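Local atomic coordinates of Non-ribosomal peptide synthetase (Streptomyces halstedii, PDB entry 3WV4), a protein that is the N-terminal part of a non-ribosomal peptide synthetase and belongs to the AMP-binding enzyme family of the ANL clan. Residues K90-G95 with R118-V123; R97-L102 with R144-E149; E149-A154 with V165-S170. All coordinates share one frame; numbering follows the deposited sequence.

Contact 1 of 3, residues K90-G95 with R118-V123; sequences KGVARG and RGVVFV
CG1 stands anti to the backbone N in both valines, with chi1 175° in Val92 and 168° in Val120, and the two branched ends cross at about a right angle. The closest methyls are Val92 CG1 and Val120 CG2, 3.7 Å apart. Val92 CG1 also lies 3.9 Å from Val120 CG1, so one methyl rests against both branches of its partner. Val120 CG2 also meets Ala93 O at 3.7 Å. Helix 73-89 and strand 97-101 close in on Val120 through Leu87 and Ile98.

Arg94 also has CG anti to its N, and its chain runs extended to NE. That course carries the guanidinium off to a salt bridge of NE with Asp194, while the root of the chain stays in the contact, with CB 4.1 Å from Arg118 O. Gly119 has no side chain, and the backbones come close here, Arg94 CA lying 4.7 Å from Gly119 CA.

The one hydrogen bond between the two segments runs from Gly95 N to Gly119 O over 2.9 Å. It is nearly straight at the hydrogen (166°), although the donor stands above the carbonyl plane. Two residues beyond Gly119, Val121 CG2 touches the carbonyl of that same donor glycine, Gly95 O, at 3.8 Å. Positive phi at Gly91 and at Gly119 marks a Schellman motif after helix 73-89 and another after helix 106-116, so the loop from one helix end is joined to the other helix's exit into strand 121-124.

Arg118 turns its charge away as well, to Asp88 and the carbonyl of Glu186. With both guanidinium groups paired elsewhere, residues 90-95 and 118-123 meet through main-chain polarity and valine methyls, not through charge.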
loop_
_atom_site.group_PDB
_atom_site.type_symbol
_atom_site.label_atom_id
_atom_site.label_comp_id
_atom_site.label_asym_id
_atom_site.label_seq_id
_atom_site.Cartn_x
_atom_site.Cartn_y
_atom_site.Cartn_z
ATOM N N LYS A 90 -21.796 11.606 10.429
ATOM C CA LYS A 90 -22.131 12.174 9.111
ATOM C C LYS A 90 -23.046 11.257 8.305
ATOM O O LYS A 90 -23.382 11.559 7.177
ATOM C CB LYS A 90 -20.844 12.389 8.321
ATOM C CG LYS A 90 -19.937 13.460 8.895
ATOM C CD LYS A 90 -20.472 14.824 8.510
ATOM C CE LYS A 90 -19.567 15.935 8.986
ATOM N NZ LYS A 90 -19.934 16.288 10.370
ATOM N N GLY A 91 -23.391 10.104 8.855
ATOM C CA GLY A 91 -24.283 9.206 8.169
ATOM C C GLY A 91 -23.653 8.494 6.979
ATOM O O GLY A 91 -24.350 8.188 6.002
ATOM N N VAL A 92 -22.343 8.230 7.041
ATOM C CA VAL A 92 -21.658 7.571 5.934
ATOM C C VAL A 92 -21.761 6.117 6.266
ATOM O O VAL A 92 -21.374 5.724 7.310
ATOM C CB VAL A 92 -20.174 7.986 5.810
ATOM C CG1 VAL A 92 -19.509 7.186 4.728
ATOM C CG2 VAL A 92 -20.042 9.452 5.497
ATOM N N ALA A 93 -22.279 5.328 5.354
ATOM C CA ALA A 93 -22.695 3.988 5.694
ATOM C C ALA A 93 -21.846 2.951 4.980
ATOM O O ALA A 93 -21.092 3.258 4.038
ATOM C CB ALA A 93 -24.182 3.803 5.363
ATOM N N ARG A 94 -22.007 1.717 5.433
ATOM C CA ARG A 94 -21.314 0.584 4.864
ATOM C C ARG A 94 -21.382 0.604 3.366
ATOM O O ARG A 94 -22.441 0.779 2.800
ATOM C CB ARG A 94 -21.954 -0.694 5.375
ATOM C CG ARG A 94 -21.181 -1.953 5.039
ATOM C CD ARG A 94 -21.876 -3.129 5.668
ATOM N NE ARG A 94 -21.331 -4.376 5.146
ATOM C CZ ARG A 94 -21.916 -5.563 5.239
ATOM N NH1 ARG A 94 -23.092 -5.686 5.828
ATOM N NH2 ARG A 94 -21.330 -6.638 4.722
ATOM N N GLY A 95 -20.244 0.457 2.713
ATOM C CA GLY A 95 -20.221 0.330 1.252
ATOM C C GLY A 95 -20.038 1.638 0.528
ATOM O O GLY A 95 -19.692 1.653 -0.643
ATOM N N ARG A 118 -15.851 0.687 9.685
ATOM C CA ARG A 118 -17.251 0.915 9.366
ATOM C C ARG A 118 -17.657 0.356 8.040
ATOM O O ARG A 118 -18.728 0.672 7.546
ATOM C CB ARG A 118 -17.586 2.428 9.452
ATOM C CG ARG A 118 -17.515 2.936 10.883
ATOM C CD ARG A 118 -18.622 2.292 11.733
ATOM N NE ARG A 118 -18.577 2.650 13.161
ATOM C CZ ARG A 118 -18.095 1.881 14.132
ATOM N NH1 ARG A 118 -17.527 0.706 13.877
ATOM N NH2 ARG A 118 -18.134 2.318 15.377
ATOM N N GLY A 119 -16.798 -0.439 7.420
ATOM C CA GLY A 119 -17.061 -0.907 6.052
ATOM C C GLY A 119 -17.139 0.188 5.032
ATOM O O GLY A 119 -17.674 -0.007 3.941
ATOM N N VAL A 120 -16.605 1.354 5.350
ATOM C CA VAL A 120 -16.589 2.477 4.385
ATOM C C VAL A 120 -15.343 2.302 3.509
ATOM O O VAL A 120 -14.280 1.811 3.946
ATOM C CB VAL A 120 -16.590 3.822 5.171
ATOM C CG1 VAL A 120 -16.279 5.049 4.327
ATOM C CG2 VAL A 120 -17.922 3.985 5.838
ATOM N N VAL A 121 -15.472 2.713 2.265
ATOM C CA VAL A 121 -14.439 2.539 1.284
ATOM C C VAL A 121 -13.547 3.756 1.137
ATOM O O VAL A 121 -14.003 4.819 0.739
ATOM C CB VAL A 121 -15.044 2.178 -0.084
ATOM C CG1 VAL A 121 -13.925 1.786 -1.044
ATOM C CG2 VAL A 121 -16.014 1.021 0.091
ATOM N N PHE A 122 -12.260 3.545 1.377
ATOM C CA PHE A 122 -11.215 4.542 1.320
ATOM C C PHE A 122 -10.730 4.687 -0.118
ATOM O O PHE A 122 -10.331 3.681 -0.748
ATOM C CB PHE A 122 -10.091 4.012 2.186
ATOM C CG PHE A 122 -8.945 4.958 2.415
ATOM C CD1 PHE A 122 -9.110 6.104 3.179
ATOM C CD2 PHE A 122 -7.665 4.650 1.947
ATOM C CE1 PHE A 122 -8.048 6.937 3.448
ATOM C CE2 PHE A 122 -6.592 5.498 2.186
ATOM C CZ PHE A 122 -6.798 6.660 2.940
ATOM N N VAL A 123 -10.751 5.927 -0.621
ATOM C CA VAL A 123 -10.342 6.272 -2.009
ATOM C C VAL A 123 -9.297 7.366 -1.938
ATOM O O VAL A 123 -9.614 8.533 -1.978
ATOM C CB VAL A 123 -11.521 6.781 -2.842
ATOM C CG1 VAL A 123 -11.155 6.840 -4.333
ATOM C CG2 VAL A 123 -12.730 5.891 -2.675
#

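Contact 2 of 3, residues R97-L102 with R144-E149; sequences RIVVQL and RLVIAE
Three hydrogen bonds grip a water oxygen beside Gln101 and Glu149: it donates to Gln101 O at 2.7 Å and to Gln101 OE1 at 2.9 Å, and accepts from Glu149 N, also at 2.9 Å. It bridges Gln101 O and Glu149 N, which are 3.4 Å apart but too poorly aligned to bond directly. The extended Gln101 chain brings OE1 to the water while NE2 bonds to Asn126 O, which fixes the amide's rotation.

Upstream, the strands pair in parallel, their axes 17° apart. Arg144 N donates to Arg97 O, and Val99 N to Leu145 O. Val99 O then takes Ile147 N at 2.7 Å, almost along the C=O axis, with a CA-H contact from Val146 beside it. Gln101 N closes the ladder on Ile147 O at 2.8 Å.

Ile98 CG1 (chi1 66°) and Leu145 CG (chi1 57°) both occupy the crowded position between N and the carbonyl carbon. These two side chains lie side by side, Ile98 CG2 being 4.0 Å from Leu145 CD1. Leu102 crosses Ile147 obliquely, its CD1 4.2 Å from Ile147 CG2.

Helix 106-116 packs Val111 onto the Ile98 and Val100 face; helix 151-160 sets Leu157 against Gln101, Val146 and Ala148 on the other, while strands 121-124 and 165-167 flank this central pair.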
loop_
_atom_site.group_PDB
_atom_site.type_symbol
_atom_site.label_atom_id
_atom_site.label_comp_id
_atom_site.label_asym_id
_atom_site.label_seq_id
_atom_site.Cartn_x
_atom_site.Cartn_y
_atom_site.Cartn_z
ATOM N N ARG A 97 -18.337 5.356 -0.348
ATOM C CA ARG A 97 -16.966 5.774 -0.528
ATOM C C ARG A 97 -16.699 7.125 0.125
ATOM O O ARG A 97 -17.596 7.984 0.207
ATOM C CB ARG A 97 -16.589 5.882 -2.021
ATOM C CG ARG A 97 -16.324 4.580 -2.787
ATOM C CD ARG A 97 -17.576 3.760 -3.021
ATOM N NE ARG A 97 -18.604 4.533 -3.734
ATOM C CZ ARG A 97 -19.903 4.288 -3.678
ATOM N NH1 ARG A 97 -20.347 3.272 -2.980
ATOM N NH2 ARG A 97 -20.757 5.050 -4.359
ATOM N N ILE A 98 -15.443 7.312 0.549
ATOM C CA ILE A 98 -14.920 8.627 0.864
ATOM C C ILE A 98 -13.624 8.820 0.099
ATOM O O ILE A 98 -12.798 7.921 0.032
ATOM C CB ILE A 98 -14.701 8.851 2.361
ATOM C CG1 ILE A 98 -13.603 7.953 2.937
ATOM C CG2 ILE A 98 -16.003 8.603 3.101
ATOM C CD1 ILE A 98 -13.335 8.235 4.407
ATOM N N VAL A 99 -13.492 9.985 -0.504
ATOM C CA VAL A 99 -12.290 10.367 -1.169
ATOM C C VAL A 99 -11.435 11.237 -0.280
ATOM O O VAL A 99 -11.931 12.193 0.341
ATOM C CB VAL A 99 -12.598 11.197 -2.432
ATOM C CG1 VAL A 99 -11.329 11.859 -2.926
ATOM C CG2 VAL A 99 -13.137 10.296 -3.526
ATOM N N VAL A 100 -10.145 10.939 -0.269
ATOM C CA VAL A 100 -9.247 11.453 0.713
ATOM C C VAL A 100 -8.004 11.877 -0.024
ATOM O O VAL A 100 -7.388 11.049 -0.726
ATOM C CB VAL A 100 -8.893 10.340 1.733
ATOM C CG1 VAL A 100 -7.930 10.867 2.758
ATOM C CG2 VAL A 100 -10.149 9.821 2.409
ATOM N N GLN A 101 -7.656 13.154 0.111
ATOM C CA GLN A 101 -6.469 13.722 -0.529
ATOM C C GLN A 101 -5.610 14.371 0.507
ATOM O O GLN A 101 -5.757 15.556 0.823
ATOM C CB GLN A 101 -6.845 14.767 -1.573
ATOM C CG GLN A 101 -5.653 15.211 -2.413
ATOM C CD GLN A 101 -6.013 16.255 -3.447
ATOM O OE1 GLN A 101 -6.672 17.237 -3.125
ATOM N NE2 GLN A 101 -5.552 16.077 -4.673
ATOM N N LEU A 102 -4.698 13.588 1.036
ATOM C CA LEU A 102 -3.933 13.968 2.183
ATOM C C LEU A 102 -2.519 13.516 2.043
ATOM O O LEU A 102 -2.261 12.521 1.366
ATOM C CB LEU A 102 -4.509 13.304 3.446
ATOM C CG LEU A 102 -5.876 13.722 3.936
ATOM C CD1 LEU A 102 -6.145 12.973 5.215
ATOM C CD2 LEU A 102 -5.873 15.203 4.224
ATOM N N ARG A 144 -19.429 9.931 -0.763
ATOM C CA ARG A 144 -20.374 10.596 0.080
ATOM C C ARG A 144 -19.773 11.955 0.439
ATOM O O ARG A 144 -20.479 12.942 0.572
ATOM C CB ARG A 144 -20.511 9.696 1.292
ATOM C CG ARG A 144 -21.645 9.946 2.194
ATOM C CD ARG A 144 -22.971 9.420 1.688
ATOM N NE ARG A 144 -23.897 9.515 2.823
ATOM C CZ ARG A 144 -25.160 9.891 2.724
ATOM N NH1 ARG A 144 -25.682 10.188 1.537
ATOM N NH2 ARG A 144 -25.905 9.979 3.819
ATOM N N LEU A 145 -18.444 12.016 0.540
ATOM C CA LEU A 145 -17.734 13.218 0.969
ATOM C C LEU A 145 -16.266 13.144 0.638
ATOM O O LEU A 145 -15.778 12.159 0.089
ATOM C CB LEU A 145 -17.931 13.489 2.444
ATOM C CG LEU A 145 -17.539 12.424 3.469
ATOM C CD1 LEU A 145 -16.057 12.503 3.781
ATOM C CD2 LEU A 145 -18.342 12.649 4.743
ATOM N N VAL A 146 -15.595 14.252 0.863
ATOM C CA VAL A 146 -14.247 14.406 0.413
ATOM C C VAL A 146 -13.454 15.040 1.515
ATOM O O VAL A 146 -13.910 16.025 2.130
ATOM C CB VAL A 146 -14.158 15.318 -0.829
ATOM C CG1 VAL A 146 -12.707 15.599 -1.199
ATOM C CG2 VAL A 146 -14.915 14.714 -2.011
ATOM N N ILE A 147 -12.261 14.507 1.762
ATOM C CA ILE A 147 -11.398 15.084 2.774
ATOM C C ILE A 147 -10.158 15.658 2.131
ATOM O O ILE A 147 -9.447 14.939 1.400
ATOM C CB ILE A 147 -11.041 14.028 3.825
ATOM C CG1 ILE A 147 -12.319 13.657 4.564
ATOM C CG2 ILE A 147 -9.991 14.572 4.788
ATOM C CD1 ILE A 147 -12.250 12.377 5.301
ATOM N N ALA A 148 -9.869 16.921 2.443
ATOM C CA ALA A 148 -8.763 17.679 1.850
ATOM C C ALA A 148 -7.728 18.001 2.909
ATOM O O ALA A 148 -8.004 17.964 4.106
ATOM C CB ALA A 148 -9.293 18.991 1.248
ATOM N N GLU A 149 -6.578 18.432 2.447
ATOM C CA GLU A 149 -5.440 18.699 3.267
ATOM C C GLU A 149 -5.528 20.017 4.081
ATOM O O GLU A 149 -4.917 20.139 5.114
ATOM C CB GLU A 149 -4.207 18.747 2.345
ATOM C CG GLU A 149 -2.902 19.119 3.033
ATOM C CD GLU A 149 -1.731 19.080 2.092
ATOM O OE1 GLU A 149 -0.602 18.951 2.593
ATOM O OE2 GLU A 149 -1.948 19.141 0.869
HETATM O O HOH W 1 -6.042 18.001 -0.375
#

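Contact 3 of 3, residues E149-A154 with V165-S170; sequences EDETAA and VYSIDS
Ser167 reaches from strand 165-167 to the beginning of helix 151-160. Its CB meets Glu151 OE2 at 3.1 Å, a close carbon-oxygen approach. Chi1 of -170° sets OG anti to the backbone N and takes it to the main chain of Asp150, where Ser167 OG lies 3.5 Å from Asp150 CA. Ser167 OG is 3.7 Å from Glu151 OE2, and the pair makes no hydrogen bond. Glu151 gets there by folding at chi2 (-59°), which brings OE2 to the serine CB, while OE1 has a long, weak ion pair with Arg158.

Helix 151-160 is the crossover of a beta-alpha-beta unit, leaving strand 145-148 and returning to the sheet in the neighbouring parallel strand 165-167. Asp150 is its N-cap: OD1 accepts Ala153 N at 2.6 Å, nearly along its C-O axis and almost straight at the hydrogen (173°). A second donor, Thr152 OG1, comes to Asp150 OD1 at 2.9 Å from above the carboxylate plane, so two bonds fix that oxygen. One turn into the helix, Ala154 CB points toward the strand and packs on Val165 CG1 at 3.6 Å.

Ser167 is in turn the N-cap residue of helix 168-180, and the first residues of that helix meet the chain just before helix 151-160. Ile168 CG2 sits 3.5 Å from Glu149 O. Near the same carbonyl stands Asp169 OD2, which stays 6.5 Å from the like-charged Asp150 OD2; the clustered acids may raise one another's pKa, which the helix N termini might offset.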
loop_
_atom_site.group_PDB
_atom_site.type_symbol
_atom_site.label_atom_id
_atom_site.label_comp_id
_atom_site.label_asym_id
_atom_site.label_seq_id
_atom_site.Cartn_x
_atom_site.Cartn_y
_atom_site.Cartn_z
ATOM N N GLU A 149 -6.578 18.432 2.447
ATOM C CA GLU A 149 -5.440 18.699 3.267
ATOM C C GLU A 149 -5.528 20.017 4.081
ATOM O O GLU A 149 -4.917 20.139 5.114
ATOM C CB GLU A 149 -4.207 18.747 2.345
ATOM C CG GLU A 149 -2.902 19.119 3.033
ATOM C CD GLU A 149 -1.731 19.080 2.092
ATOM O OE1 GLU A 149 -0.602 18.951 2.593
ATOM O OE2 GLU A 149 -1.948 19.141 0.869
ATOM N N ASP A 150 -6.194 21.023 3.537
ATOM C CA ASP A 150 -6.260 22.349 4.148
ATOM C C ASP A 150 -7.358 23.090 3.449
ATOM O O ASP A 150 -7.999 22.547 2.558
ATOM C CB ASP A 150 -4.933 23.104 4.092
ATOM C CG ASP A 150 -4.459 23.392 2.666
ATOM O OD1 ASP A 150 -5.255 23.517 1.740
ATOM O OD2 ASP A 150 -3.249 23.521 2.451
ATOM N N GLU A 151 -7.598 24.330 3.836
ATOM C CA GLU A 151 -8.730 25.070 3.265
ATOM C C GLU A 151 -8.517 25.467 1.816
ATOM O O GLU A 151 -9.453 25.473 1.024
ATOM C CB GLU A 151 -9.083 26.309 4.120
ATOM C CG GLU A 151 -9.883 25.950 5.361
ATOM C CD GLU A 151 -11.205 25.250 5.046
ATOM O OE1 GLU A 151 -11.841 25.552 3.991
ATOM O OE2 GLU A 151 -11.625 24.417 5.867
ATOM N N THR A 152 -7.291 25.795 1.460
ATOM C CA THR A 152 -7.005 26.151 0.073
ATOM C C THR A 152 -7.323 24.922 -0.796
ATOM O O THR A 152 -8.053 25.013 -1.781
ATOM C CB THR A 152 -5.574 26.729 -0.133
ATOM O OG1 THR A 152 -4.657 26.139 0.791
ATOM C CG2 THR A 152 -5.570 28.239 0.098
ATOM N N ALA A 153 -6.798 23.765 -0.396
ATOM C CA ALA A 153 -7.040 22.512 -1.134
ATOM C C ALA A 153 -8.506 22.150 -1.156
ATOM O O ALA A 153 -8.996 21.633 -2.137
ATOM C CB ALA A 153 -6.200 21.365 -0.561
ATOM N N ALA A 154 -9.211 22.416 -0.061
ATOM C CA ALA A 154 -10.630 22.122 -0.018
ATOM C C ALA A 154 -11.380 23.068 -0.949
ATOM O O ALA A 154 -12.401 22.681 -1.505
ATOM C CB ALA A 154 -11.183 22.205 1.404
ATOM N N VAL A 165 -16.908 18.846 1.153
ATOM C CA VAL A 165 -15.467 18.727 1.238
ATOM C C VAL A 165 -15.078 19.200 2.634
ATOM O O VAL A 165 -15.501 20.290 3.029
ATOM C CB VAL A 165 -14.791 19.693 0.237
ATOM C CG1 VAL A 165 -13.270 19.524 0.249
ATOM C CG2 VAL A 165 -15.377 19.494 -1.143
ATOM N N TYR A 166 -14.224 18.459 3.340
ATOM C CA TYR A 166 -13.845 18.828 4.705
ATOM C C TYR A 166 -12.362 18.961 4.818
ATOM O O TYR A 166 -11.650 18.093 4.373
ATOM C CB TYR A 166 -14.282 17.763 5.651
ATOM C CG TYR A 166 -15.763 17.637 5.764
ATOM C CD1 TYR A 166 -16.488 18.414 6.676
ATOM C CD2 TYR A 166 -16.442 16.749 4.967
ATOM C CE1 TYR A 166 -17.866 18.319 6.767
ATOM C CE2 TYR A 166 -17.829 16.608 5.042
ATOM C CZ TYR A 166 -18.554 17.403 5.961
ATOM O OH TYR A 166 -19.953 17.336 6.096
ATOM N N SER A 167 -11.895 20.051 5.408
ATOM C CA SER A 167 -10.487 20.218 5.756
ATOM C C SER A 167 -10.082 19.241 6.858
ATOM O O SER A 167 -10.808 19.093 7.822
ATOM C CB SER A 167 -10.286 21.630 6.296
ATOM O OG SER A 167 -8.911 21.940 6.448
ATOM N N ILE A 168 -8.909 18.619 6.762
ATOM C CA ILE A 168 -8.520 17.681 7.812
ATOM C C ILE A 168 -8.365 18.371 9.200
ATOM O O ILE A 168 -8.672 17.799 10.203
ATOM C CB ILE A 168 -7.250 16.883 7.452
ATOM C CG1 ILE A 168 -7.006 15.787 8.480
ATOM C CG2 ILE A 168 -6.006 17.767 7.425
ATOM C CD1 ILE A 168 -8.093 14.745 8.529
ATOM N N ASP A 169 -7.882 19.600 9.238
ATOM C CA ASP A 169 -7.744 20.337 10.504
ATOM C C ASP A 169 -9.080 20.617 11.114
ATOM O O ASP A 169 -9.332 20.297 12.264
ATOM C CB ASP A 169 -7.083 21.660 10.219
ATOM C CG ASP A 169 -5.799 21.486 9.403
ATOM O OD1 ASP A 169 -4.800 20.981 9.993
ATOM O OD2 ASP A 169 -5.827 21.792 8.157
ATOM N N SER A 170 -9.962 21.231 10.351
ATOM C CA SER A 170 -11.218 21.578 10.918
ATOM C C SER A 170 -11.844 20.304 11.495
ATOM O O SER A 170 -12.195 20.251 12.696
ATOM C CB SER A 170 -12.101 22.308 9.896
ATOM O OG SER A 170 -13.011 21.430 9.265
#

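Followed from the N terminus, residues 90-95 leave helix 73-89 and enter strand 97-101. Contact 1 closes over that strand and helix 106-116, reaching the start of strand 121-124. Contact 2 opens before contact 1 has closed, so the two cross; it spans helix 106-116, strand 121-124 and helix 131-141 to pair strand 97-101 with 145-148. Contact 3 follows in series, shares Glu149 with contact 2 and closes the short loop around helix 151-160. All three reach one four-stranded parallel sheet, ordered 121-124, 97-101, 145-148, 165-167. Val121 O to Ile98 N joins contacts 1 and 2, and Val146 O to Tyr166 N joins 2 and 3, both probable hydrogen bonds.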